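Local coordinates for protein fructose transport system repressor FruR (Pseudomonas putida, PDB 3O74) that probably binds DNA as a LacI-family transcriptional repressor and activator, with fructose 1-phosphate as its preferred effector, at residues B[23-28]-B[33-38]; B[87-92]-B[230-235]; B[157-160]-B[164-167]; B[212-217]-B[261-266]. One frame throughout, in Å; residues are numbered along the deposited sequence.

Contact 1 (B[23-28]-B[33-38]); sequences QLEQGA and YQLLIA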
loop_
_atom_site.group_PDB
_atom_site.type_symbol
_atom_site.label_atom_id
_atom_site.label_comp_id
_atom_site.label_asym_id
_atom_site.label_seq_id
_atom_site.Cartn_x
_atom_site.Cartn_y
_atom_site.Cartn_z
ATOM N N GLN B 23 -10.372 -0.155 5.639
ATOM C CA GLN B 23 -11.604 -0.765 6.145
ATOM C C GLN B 23 -12.007 -0.177 7.493
ATOM O O GLN B 23 -13.194 -0.016 7.782
ATOM C CB GLN B 23 -11.440 -2.281 6.272
ATOM C CG GLN B 23 -11.249 -3.003 4.956
ATOM C CD GLN B 23 -12.509 -3.031 4.120
ATOM O OE1 GLN B 23 -12.469 -2.789 2.915
ATOM N NE2 GLN B 23 -13.638 -3.322 4.757
ATOM N N LEU B 24 -11.017 0.128 8.325
ATOM C CA LEU B 24 -11.284 0.780 9.599
ATOM C C LEU B 24 -11.866 2.167 9.371
ATOM O O LEU B 24 -12.860 2.538 9.990
ATOM C CB LEU B 24 -10.008 0.897 10.433
ATOM C CG LEU B 24 -9.579 -0.308 11.265
ATOM C CD1 LEU B 24 -8.275 -0.003 11.986
ATOM C CD2 LEU B 24 -10.665 -0.704 12.262
ATOM N N GLU B 25 -11.245 2.931 8.478
ATOM C CA GLU B 25 -11.670 4.311 8.250
ATOM C C GLU B 25 -13.109 4.375 7.739
ATOM O O GLU B 25 -13.880 5.248 8.141
ATOM C CB GLU B 25 -10.714 5.036 7.293
ATOM C CG GLU B 25 -10.847 6.555 7.339
ATOM C CD GLU B 25 -9.637 7.280 6.767
ATOM O OE1 GLU B 25 -8.894 6.669 5.972
ATOM O OE2 GLU B 25 -9.431 8.466 7.114
ATOM N N GLN B 26 -13.462 3.438 6.864
ATOM C CA GLN B 26 -14.809 3.361 6.311
ATOM C C GLN B 26 -15.841 3.059 7.390
ATOM O O GLN B 26 -16.848 3.759 7.521
ATOM C CB GLN B 26 -14.877 2.275 5.238
ATOM C CG GLN B 26 -15.084 2.794 3.829
ATOM C CD GLN B 26 -13.795 2.844 3.035
ATOM O OE1 GLN B 26 -13.616 2.092 2.076
ATOM N NE2 GLN B 26 -12.887 3.729 3.432
ATOM N N GLY B 27 -15.588 2.003 8.157
ATOM C CA GLY B 27 -16.483 1.610 9.228
ATOM C C GLY B 27 -16.603 2.692 10.281
ATOM O O GLY B 27 -17.690 2.949 10.789
ATOM N N ALA B 28 -15.483 3.329 10.610
ATOM C CA ALA B 28 -15.481 4.394 11.608
ATOM C C ALA B 28 -16.334 5.564 11.140
ATOM O O ALA B 28 -17.112 6.137 11.912
ATOM C CB ALA B 28 -14.060 4.847 11.901
ATOM N N TYR B 33 -16.990 8.563 13.414
ATOM C CA TYR B 33 -15.611 8.747 13.863
ATOM C C TYR B 33 -14.673 8.965 12.679
ATOM O O TYR B 33 -14.882 8.399 11.607
ATOM C CB TYR B 33 -15.135 7.523 14.651
ATOM C CG TYR B 33 -15.837 7.325 15.967
ATOM C CD1 TYR B 33 -15.255 7.741 17.157
ATOM C CD2 TYR B 33 -17.087 6.724 16.024
ATOM C CE1 TYR B 33 -15.900 7.562 18.370
ATOM C CE2 TYR B 33 -17.739 6.542 17.230
ATOM C CZ TYR B 33 -17.143 6.963 18.397
ATOM O OH TYR B 33 -17.792 6.781 19.595
ATOM N N GLN B 34 -13.640 9.780 12.880
ATOM C CA GLN B 34 -12.578 9.937 11.889
ATOM C C GLN B 34 -11.367 9.110 12.316
ATOM O O GLN B 34 -11.108 8.947 13.504
ATOM C CB GLN B 34 -12.186 11.409 11.740
ATOM C CG GLN B 34 -13.350 12.352 11.452
ATOM C CD GLN B 34 -13.950 12.145 10.074
ATOM O OE1 GLN B 34 -15.165 12.221 9.895
ATOM N NE2 GLN B 34 -13.098 11.879 9.091
ATOM N N LEU B 35 -10.627 8.586 11.347
ATOM C CA LEU B 35 -9.429 7.814 11.648
ATOM C C LEU B 35 -8.158 8.585 11.294
ATOM O O LEU B 35 -8.015 9.080 10.180
ATOM C CB LEU B 35 -9.452 6.477 10.901
ATOM C CG LEU B 35 -8.324 5.490 11.218
ATOM C CD1 LEU B 35 -8.488 4.906 12.618
ATOM C CD2 LEU B 35 -8.255 4.377 10.181
ATOM N N LEU B 36 -7.241 8.686 12.250
ATOM C CA LEU B 36 -5.928 9.256 11.987
ATOM C C LEU B 36 -4.887 8.148 12.006
ATOM O O LEU B 36 -4.799 7.370 12.957
ATOM C CB LEU B 36 -5.578 10.337 13.005
ATOM C CG LEU B 36 -6.457 11.589 12.989
ATOM C CD1 LEU B 36 -6.089 12.507 14.144
ATOM C CD2 LEU B 36 -6.342 12.318 11.657
ATOM N N ILE B 37 -4.102 8.083 10.939
ATOM C CA ILE B 37 -3.129 7.020 10.768
ATOM C C ILE B 37 -1.709 7.557 10.911
ATOM O O ILE B 37 -1.393 8.662 10.458
ATOM C CB ILE B 37 -3.312 6.343 9.400
ATOM C CG1 ILE B 37 -4.706 5.720 9.317
ATOM C CG2 ILE B 37 -2.227 5.312 9.159
ATOM C CD1 ILE B 37 -5.129 5.348 7.910
ATOM N N ALA B 38 -0.857 6.769 11.557
ATOM C CA ALA B 38 0.543 7.125 11.708
ATOM C C ALA B 38 1.385 5.866 11.590
ATOM O O ALA B 38 0.935 4.775 11.953
ATOM C CB ALA B 38 0.779 7.804 13.036
HETATM O O HOH W 1 -13.041 7.427 9.561
HETATM O O HOH W 2 -11.544 9.527 8.497
#

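Contact 2 (B[87-92]-B[230-235]); sequences AIDRRL and MAQQHG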
loop_
_atom_site.group_PDB
_atom_site.type_symbol
_atom_site.label_atom_id
_atom_site.label_comp_id
_atom_site.label_asym_id
_atom_site.label_seq_id
_atom_site.Cartn_x
_atom_site.Cartn_y
_atom_site.Cartn_z
ATOM N N ALA B 87 -5.280 -3.908 19.932
ATOM C CA ALA B 87 -4.188 -4.419 19.108
ATOM C C ALA B 87 -4.726 -4.984 17.802
ATOM O O ALA B 87 -5.803 -5.574 17.768
ATOM C CB ALA B 87 -3.381 -5.479 19.864
ATOM N N ILE B 88 -3.967 -4.804 16.728
ATOM C CA ILE B 88 -4.343 -5.346 15.430
ATOM C C ILE B 88 -3.164 -6.086 14.808
ATOM O O ILE B 88 -2.052 -5.557 14.744
ATOM C CB ILE B 88 -4.811 -4.230 14.465
ATOM C CG1 ILE B 88 -6.141 -3.642 14.931
ATOM C CG2 ILE B 88 -4.941 -4.763 13.049
ATOM C CD1 ILE B 88 -6.746 -2.635 13.953
ATOM N N ASP B 89 -3.417 -7.312 14.357
ATOM C CA ASP B 89 -2.407 -8.139 13.690
ATOM C C ASP B 89 -1.319 -8.641 14.639
ATOM O O ASP B 89 -1.032 -9.833 14.686
ATOM C CB ASP B 89 -1.784 -7.391 12.506
ATOM C CG ASP B 89 -0.892 -8.278 11.654
ATOM O OD1 ASP B 89 0.143 -8.752 12.165
ATOM O OD2 ASP B 89 -1.225 -8.501 10.471
ATOM N N ARG B 90 -0.714 -7.732 15.392
ATOM C CA ARG B 90 0.267 -8.123 16.391
ATOM C C ARG B 90 -0.330 -7.994 17.789
ATOM O O ARG B 90 -0.644 -6.899 18.238
ATOM C CB ARG B 90 1.520 -7.266 16.264
ATOM C CG ARG B 90 2.165 -7.314 14.893
ATOM C CD ARG B 90 3.386 -6.439 14.879
ATOM N NE ARG B 90 4.029 -6.391 13.575
ATOM C CZ ARG B 90 5.100 -5.652 13.321
ATOM N NH1 ARG B 90 5.624 -4.914 14.289
ATOM N NH2 ARG B 90 5.645 -5.645 12.111
ATOM N N ARG B 91 -0.475 -9.124 18.471
ATOM C CA ARG B 91 -1.167 -9.165 19.752
ATOM C C ARG B 91 -0.449 -8.366 20.832
ATOM O O ARG B 91 0.778 -8.282 20.852
ATOM C CB ARG B 91 -1.323 -10.615 20.223
ATOM C CG ARG B 91 -0.015 -11.255 20.677
ATOM C CD ARG B 91 -0.277 -12.494 21.517
ATOM N NE ARG B 91 -0.955 -13.536 20.755
ATOM C CZ ARG B 91 -1.624 -14.546 21.301
ATOM N NH1 ARG B 91 -1.714 -14.649 22.621
ATOM N NH2 ARG B 91 -2.208 -15.450 20.527
ATOM N N LEU B 92 -1.223 -7.767 21.728
ATOM C CA LEU B 92 -0.667 -7.278 22.980
ATOM C C LEU B 92 -1.018 -8.282 24.086
ATOM O O LEU B 92 -1.720 -9.262 23.841
ATOM C CB LEU B 92 -1.187 -5.878 23.301
ATOM C CG LEU B 92 -0.695 -4.744 22.386
ATOM C CD1 LEU B 92 -1.433 -3.437 22.655
ATOM C CD2 LEU B 92 0.808 -4.544 22.528
HETATM N N MSE B 230 -1.349 -17.453 2.018
HETATM C CA MSE B 230 -2.328 -17.379 3.098
HETATM C C MSE B 230 -2.673 -15.916 3.367
HETATM O O MSE B 230 -1.913 -15.215 4.028
HETATM C CB MSE B 230 -1.759 -18.008 4.367
HETATM C CG MSE B 230 -1.773 -19.526 4.388
HETATM SE SE MSE B 230 -3.558 -20.217 4.729
HETATM C CE MSE B 230 -3.103 -22.094 4.937
ATOM N N ALA B 231 -3.816 -15.461 2.857
ATOM C CA ALA B 231 -4.203 -14.054 2.960
ATOM C C ALA B 231 -5.096 -13.754 4.169
ATOM O O ALA B 231 -5.916 -14.578 4.563
ATOM C CB ALA B 231 -4.878 -13.599 1.674
ATOM N N GLN B 232 -4.935 -12.565 4.743
ATOM C CA GLN B 232 -5.786 -12.112 5.836
ATOM C C GLN B 232 -7.182 -11.796 5.329
ATOM O O GLN B 232 -7.347 -11.338 4.201
ATOM C CB GLN B 232 -5.220 -10.841 6.474
ATOM C CG GLN B 232 -3.838 -10.968 7.092
ATOM C CD GLN B 232 -3.408 -9.686 7.794
ATOM O OE1 GLN B 232 -4.220 -9.006 8.420
ATOM N NE2 GLN B 232 -2.126 -9.355 7.692
ATOM N N GLN B 233 -8.185 -12.027 6.170
ATOM C CA GLN B 233 -9.517 -11.504 5.906
ATOM C C GLN B 233 -9.570 -10.089 6.480
ATOM O O GLN B 233 -10.066 -9.875 7.588
ATOM C CB GLN B 233 -10.595 -12.397 6.530
ATOM C CG GLN B 233 -10.569 -13.842 6.032
ATOM C CD GLN B 233 -11.765 -14.662 6.490
ATOM O OE1 GLN B 233 -12.864 -14.535 5.952
ATOM N NE2 GLN B 233 -11.548 -15.521 7.479
ATOM N N HIS B 234 -9.042 -9.131 5.720
ATOM C CA HIS B 234 -8.859 -7.763 6.202
ATOM C C HIS B 234 -10.162 -7.109 6.645
ATOM O O HIS B 234 -10.196 -6.372 7.632
ATOM C CB HIS B 234 -8.205 -6.894 5.124
ATOM C CG HIS B 234 -7.007 -7.519 4.478
ATOM N ND1 HIS B 234 -5.729 -7.373 4.978
ATOM C CD2 HIS B 234 -6.893 -8.280 3.366
ATOM C CE1 HIS B 234 -4.882 -8.024 4.202
ATOM N NE2 HIS B 234 -5.559 -8.583 3.217
ATOM N N GLY B 235 -11.231 -7.371 5.903
ATOM C CA GLY B 235 -12.526 -6.802 6.215
ATOM C C GLY B 235 -13.017 -7.235 7.582
ATOM O O GLY B 235 -13.518 -6.419 8.354
#

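Contact 3 (B[157-160]-B[164-167]); sequences QGEA and ECGQ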
loop_
_atom_site.group_PDB
_atom_site.type_symbol
_atom_site.label_atom_id
_atom_site.label_comp_id
_atom_site.label_asym_id
_atom_site.label_seq_id
_atom_site.Cartn_x
_atom_site.Cartn_y
_atom_site.Cartn_z
ATOM N N GLN B 157 15.770 -15.983 10.073
ATOM C CA GLN B 157 14.893 -14.918 10.532
ATOM C C GLN B 157 15.675 -13.624 10.692
ATOM O O GLN B 157 16.498 -13.482 11.595
ATOM C CB GLN B 157 14.195 -15.324 11.828
ATOM C CG GLN B 157 13.218 -16.474 11.636
ATOM C CD GLN B 157 12.605 -16.950 12.932
ATOM O OE1 GLN B 157 13.179 -17.783 13.635
ATOM N NE2 GLN B 157 11.427 -16.429 13.256
ATOM N N GLY B 158 15.411 -12.687 9.787
ATOM C CA GLY B 158 16.158 -11.447 9.712
ATOM C C GLY B 158 15.714 -10.355 10.664
ATOM O O GLY B 158 14.955 -10.590 11.609
ATOM N N GLU B 159 16.190 -9.146 10.391
ATOM C CA GLU B 159 16.041 -8.014 11.298
ATOM C C GLU B 159 14.839 -7.124 10.976
ATOM O O GLU B 159 14.467 -6.272 11.782
ATOM C CB GLU B 159 17.323 -7.173 11.295
ATOM C CG GLU B 159 17.589 -6.434 9.988
ATOM C CD GLU B 159 17.934 -7.360 8.832
ATOM O OE1 GLU B 159 18.437 -8.478 9.075
ATOM O OE2 GLU B 159 17.707 -6.958 7.671
ATOM N N ALA B 160 14.241 -7.313 9.803
ATOM C CA ALA B 160 13.125 -6.471 9.388
ATOM C C ALA B 160 12.239 -7.137 8.338
ATOM O O ALA B 160 12.704 -7.957 7.545
ATOM C CB ALA B 160 13.645 -5.133 8.867
ATOM N N GLU B 164 14.726 -5.935 1.045
ATOM C CA GLU B 164 16.170 -6.155 1.100
ATOM C C GLU B 164 16.563 -7.231 2.112
ATOM O O GLU B 164 17.539 -7.955 1.909
ATOM C CB GLU B 164 16.921 -4.848 1.384
ATOM C CG GLU B 164 18.435 -5.023 1.481
ATOM C CD GLU B 164 19.184 -3.705 1.548
ATOM O OE1 GLU B 164 20.050 -3.558 2.438
ATOM O OE2 GLU B 164 18.911 -2.818 0.712
ATOM N N CYS B 165 15.810 -7.335 3.203
ATOM C CA CYS B 165 16.072 -8.377 4.191
ATOM C C CYS B 165 15.792 -9.753 3.588
ATOM O O CYS B 165 16.564 -10.691 3.770
ATOM C CB CYS B 165 15.214 -8.163 5.434
ATOM S SG CYS B 165 15.616 -9.246 6.827
ATOM N N GLY B 166 14.684 -9.860 2.862
ATOM C CA GLY B 166 14.340 -11.094 2.179
ATOM C C GLY B 166 15.397 -11.477 1.161
ATOM O O GLY B 166 15.760 -12.648 1.029
ATOM N N GLN B 167 15.895 -10.484 0.435
ATOM C CA GLN B 167 16.949 -10.718 -0.543
ATOM C C GLN B 167 18.221 -11.218 0.139
ATOM O O GLN B 167 18.853 -12.166 -0.326
ATOM C CB GLN B 167 17.228 -9.435 -1.332
ATOM C CG GLN B 167 18.273 -9.569 -2.427
ATOM C CD GLN B 167 18.541 -8.245 -3.128
ATOM O OE1 GLN B 167 18.381 -7.176 -2.536
ATOM N NE2 GLN B 167 18.946 -8.310 -4.394
#

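Contact 4 (B[212-217]-B[261-266]); sequences GTFGDN and VGRTFK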
loop_
_atom_site.group_PDB
_atom_site.type_symbol
_atom_site.label_atom_id
_atom_site.label_comp_id
_atom_site.label_asym_id
_atom_site.label_seq_id
_atom_site.Cartn_x
_atom_site.Cartn_y
_atom_site.Cartn_z
ATOM N N GLY B 212 5.699 -20.879 -0.813
ATOM C CA GLY B 212 4.532 -20.548 -0.021
ATOM C C GLY B 212 4.810 -19.309 0.808
ATOM O O GLY B 212 5.927 -19.118 1.294
ATOM N N THR B 213 3.795 -18.468 0.981
ATOM C CA THR B 213 3.981 -17.200 1.676
ATOM C C THR B 213 2.738 -16.771 2.445
ATOM O O THR B 213 1.627 -17.213 2.152
ATOM C CB THR B 213 4.352 -16.071 0.692
ATOM O OG1 THR B 213 4.708 -14.890 1.422
ATOM C CG2 THR B 213 3.181 -15.756 -0.234
ATOM N N PHE B 214 2.942 -15.921 3.446
ATOM C CA PHE B 214 1.843 -15.210 4.077
ATOM C C PHE B 214 1.552 -13.966 3.259
ATOM O O PHE B 214 2.452 -13.389 2.649
ATOM C CB PHE B 214 2.195 -14.833 5.513
ATOM C CG PHE B 214 2.024 -15.956 6.490
ATOM C CD1 PHE B 214 2.863 -17.057 6.457
ATOM C CD2 PHE B 214 1.026 -15.906 7.451
ATOM C CE1 PHE B 214 2.705 -18.094 7.364
ATOM C CE2 PHE B 214 0.865 -16.932 8.355
ATOM C CZ PHE B 214 1.703 -18.029 8.313
ATOM N N GLY B 215 0.295 -13.546 3.252
ATOM C CA GLY B 215 -0.109 -12.446 2.401
ATOM C C GLY B 215 -0.264 -12.945 0.980
ATOM O O GLY B 215 -0.002 -14.110 0.683
ATOM N N ASP B 216 -0.691 -12.061 0.091
ATOM C CA ASP B 216 -0.949 -12.452 -1.279
ATOM C C ASP B 216 -0.801 -11.239 -2.173
ATOM O O ASP B 216 -0.711 -10.107 -1.697
ATOM C CB ASP B 216 -2.355 -13.038 -1.408
ATOM C CG ASP B 216 -2.575 -13.746 -2.732
ATOM O OD1 ASP B 216 -1.598 -13.911 -3.495
ATOM O OD2 ASP B 216 -3.727 -14.142 -3.007
ATOM N N ASN B 217 -0.774 -11.480 -3.474
ATOM C CA ASN B 217 -0.588 -10.413 -4.430
ATOM C C ASN B 217 -1.161 -10.831 -5.770
ATOM O O ASN B 217 -0.935 -11.949 -6.234
ATOM C CB ASN B 217 0.897 -10.081 -4.557
ATOM C CG ASN B 217 1.139 -8.708 -5.134
ATOM O OD1 ASN B 217 1.066 -8.511 -6.347
ATOM N ND2 ASN B 217 1.426 -7.745 -4.266
ATOM N N VAL B 261 -8.845 -14.427 13.585
ATOM C CA VAL B 261 -9.593 -14.619 12.349
ATOM C C VAL B 261 -8.796 -15.504 11.403
ATOM O O VAL B 261 -7.607 -15.269 11.177
ATOM C CB VAL B 261 -9.877 -13.278 11.658
ATOM C CG1 VAL B 261 -10.652 -13.492 10.358
ATOM C CG2 VAL B 261 -10.626 -12.350 12.591
ATOM N N GLY B 262 -9.451 -16.518 10.846
ATOM C CA GLY B 262 -8.790 -17.427 9.926
ATOM C C GLY B 262 -8.283 -16.723 8.679
ATOM O O GLY B 262 -8.878 -15.746 8.217
ATOM N N ARG B 263 -7.173 -17.212 8.138
ATOM C CA ARG B 263 -6.684 -16.748 6.849
ATOM C C ARG B 263 -7.300 -17.586 5.731
ATOM O O ARG B 263 -7.673 -18.737 5.945
ATOM C CB ARG B 263 -5.158 -16.834 6.791
ATOM C CG ARG B 263 -4.443 -15.815 7.670
ATOM C CD ARG B 263 -2.928 -15.893 7.519
ATOM N NE ARG B 263 -2.265 -14.841 8.285
ATOM C CZ ARG B 263 -1.811 -13.706 7.763
ATOM N NH1 ARG B 263 -1.930 -13.477 6.463
ATOM N NH2 ARG B 263 -1.227 -12.801 8.539
ATOM N N THR B 264 -7.414 -17.010 4.537
ATOM C CA THR B 264 -7.908 -17.762 3.389
ATOM C C THR B 264 -6.741 -18.362 2.610
ATOM O O THR B 264 -5.719 -17.706 2.401
ATOM C CB THR B 264 -8.788 -16.900 2.471
ATOM O OG1 THR B 264 -8.055 -15.746 2.044
ATOM C CG2 THR B 264 -10.040 -16.453 3.215
ATOM N N PHE B 265 -6.888 -19.618 2.201
ATOM C CA PHE B 265 -5.824 -20.316 1.491
ATOM C C PHE B 265 -5.961 -20.113 -0.016
ATOM O O PHE B 265 -6.980 -20.469 -0.613
ATOM C CB PHE B 265 -5.844 -21.808 1.833
ATOM C CG PHE B 265 -4.526 -22.507 1.615
ATOM C CD1 PHE B 265 -4.326 -23.795 2.088
ATOM C CD2 PHE B 265 -3.489 -21.878 0.946
ATOM C CE1 PHE B 265 -3.120 -24.445 1.893
ATOM C CE2 PHE B 265 -2.280 -22.525 0.748
ATOM C CZ PHE B 265 -2.096 -23.809 1.223
ATOM N N LYS B 266 -4.937 -19.523 -0.622
ATOM C CA LYS B 266 -4.892 -19.357 -2.067
ATOM C C LYS B 266 -3.865 -20.325 -2.636
ATOM O O LYS B 266 -2.665 -20.056 -2.601
ATOM C CB LYS B 266 -4.513 -17.927 -2.441
ATOM C CG LYS B 266 -4.311 -17.727 -3.937
ATOM C CD LYS B 266 -5.629 -17.817 -4.696
ATOM C CE LYS B 266 -5.397 -18.119 -6.169
ATOM N NZ LYS B 266 -6.044 -17.129 -7.074
#

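Contact 1 (B[23-28]-B[33-38])
Leu35 reaches from its strand toward the helix and lays its CD2 methyl against the first part of Glu25, 3.7 Å from the backbone N and almost as near to CB. The same methyl meets Leu24 CB at 3.9 Å. With CG anti to the backbone N (chi1 -174°), the leucine carries this branch in under the turn of helix 15-30. The pair is a worked example of a beta-alpha-beta unit closing on itself: strand 4-9, helix 15-30 and strand 34-39 follow in order, and the axes of segments 23-28 and 34-38 run nearly antiparallel, 156° apart.

Glu25 crosses Leu35 obliquely, its CG 3.8 Å from Leu35 CB, and its extended chain carries the carboxylate past the apolar patch. OE2 receives a hydrogen bond from water 2, which in turn accepts one from Leu35 N; the strongest partner of OE2 is the backbone N of Ser39 of the second subunit. Water 1 donates to both Glu25 O and Tyr33 O, tying the two backbones together.

Ala28 closes the end of the contact. Its methyl sits 4.0 Å from Tyr33 CB, and its carbonyl O accepts a bond of 2.9 Å from Tyr33 N. The tyrosine ring leads away, and its hydroxyl bonds to Glu250.

Leu35 CD2, the aliphatic part of Glu25 and the Ala28 methyl thus fill the interface, while the two waters serve Glu25 O, Tyr33 O and Leu35 N. One carboxylate joins this packing to the dimer interface, and its bonds to water 2 and the Ser39 amide would probably stabilise its negative charge.

Contact 2 (B[87-92]-B[230-235])
Asp89 and Gln232 meet across the junction of the two subdomains of a periplasmic-binding-protein-like fold. Asp89 follows strand 85-88, while Gln232 lies in the crossover where the chain leaves strand 227-231 for helix 234-250.

The polar link is a single weak hydrogen bond, from Gln232 NE2 to Asp89 OD2 at 3.0 Å, bent to 121° at the hydrogen. The side chains cross at about a right angle, with carboxylate and amide planes 56° apart. Gln232 spans the gap because its chain is extended beyond CG. The other carboxylate oxygen, Asp89 OD1, bonds to a glycerol that Arg90 NE also holds. That molecule probably comes from the crystallisation liquor, but its position is consistent with the sugar-binding cleft of the family.

Backbone bonds lie on both sides. Arg90 N reaches back to Ile88 O at 2.6 Å over a tight turn in which Asp89 has positive phi (71°). Opposite it, Gln233 centres an inverse gamma turn, closed by a weak bond from His234 N to Gln232 O, and occupies the N-cap position of helix 234-250.

Within the crossover, Gln232 CB rests over one face of the His234 ring, 3.6 Å above its plane and offset toward the rim.

Contact 3 (B[157-160]-B[164-167])
Cys165, in the first turn of helix 163-177, points its sulfur at Gly158, Glu159 and Ala160, where strand 152-158 ends. This is a beta-alpha connection at the edge of the sheet, worked out on a very small scale: one side chain of the helix packs against the strand end.

Packing comes first. SG lies 3.7 Å from Gly158 CA, and it is the absence of a side chain on this buried glycine that lets the sulfur come down on the backbone. The thiol is directed there by a first torsion that sets SG opposite the backbone N (chi1 -172°). The two backbones are held 6.3 Å apart at their nearest alpha carbons, Ala160 CA and Cys165 CA.

Two oxygens also come close to the same sulfur. The Glu159 chain, bent at chi2, folds back so that its carboxylate end returns to the helix, with OE2 3.2 Å from Cys165 SG. The firm partner of OE2 lies outside the two segments: Arg168, further along the helix, with which it forms a salt bridge. The same arginine probably offsets part of the negative charge of Glu159 and Glu164 at this corner. Nearby, Cys165 N is hydrogen-bonded to Ser162 OG, which ties down the start of the helix.

From the loop side a carbonyl completes the setting: Ala160 O stands 3.3 Å from Cys165 SG.

Contact 4 (B[212-217]-B[261-266])
The Phe214 ring turns its edge to the guanidinium of Arg263, whose face receives Phe214 CD2 over its centre, 3.5 Å above the plane. The planes stand 75° apart, so the meeting is edge-to-face, with the arginine supplying the face; CZ lies in the plane of the ring, at its edge. Arg263 reaches this place on a chain extended from CG to NE. Its hold there is polar: a salt bridge from NE to Asp104 and a hydrogen bond from NH1 to Met230 O fix the rotation of the group. The Phe214 side chain also packs against Ser108 and Leu111 of helix 104-116.

Further along, a carboxylate oxygen lies against the aliphatic part of Lys266: Asp216 OD2 is 3.7 Å from Lys266 CG, whereas the charged ends, OD2 and NZ, stay 5.6 Å apart. Lys266 is paired with Asp221, and Asp216 OD1 with Arg268. That same OD1 accepts a 2.6 Å bond from Asn217 N, met from above the carboxylate plane.

Strand 227-231 lies between the other two in the sheet. Arg263 sits at the break in strand 257-266 and Phe214 to Asp216 at the end of strand 210-214, consistent with a chain crossover between the two subdomains of a LacI-type sugar-binding fold.

How the contacts relate
Contact 1 is the buried one, with apolar packing and bound water inside a beta-alpha-beta unit that also faces the second subunit. Contact 3 likewise joins strand to helix, on the opposite side of the chain's centre and at the other outermost strand of this chain's sheet, but it is partly buried and rests on one thiol. Contacts 2 and 4 join parts distant in sequence, partly buried contact 2 by an amide-carboxylate bond, surface contact 4 by a guanidinium on a ring edge. They touch: Ala231 O and Thr264 N, 2.9 Å apart, probably bond between adjacent strands. Contact 1 meets contact 2 through Leu24 and Ile88. The polar share is larger in contacts 2 and 4.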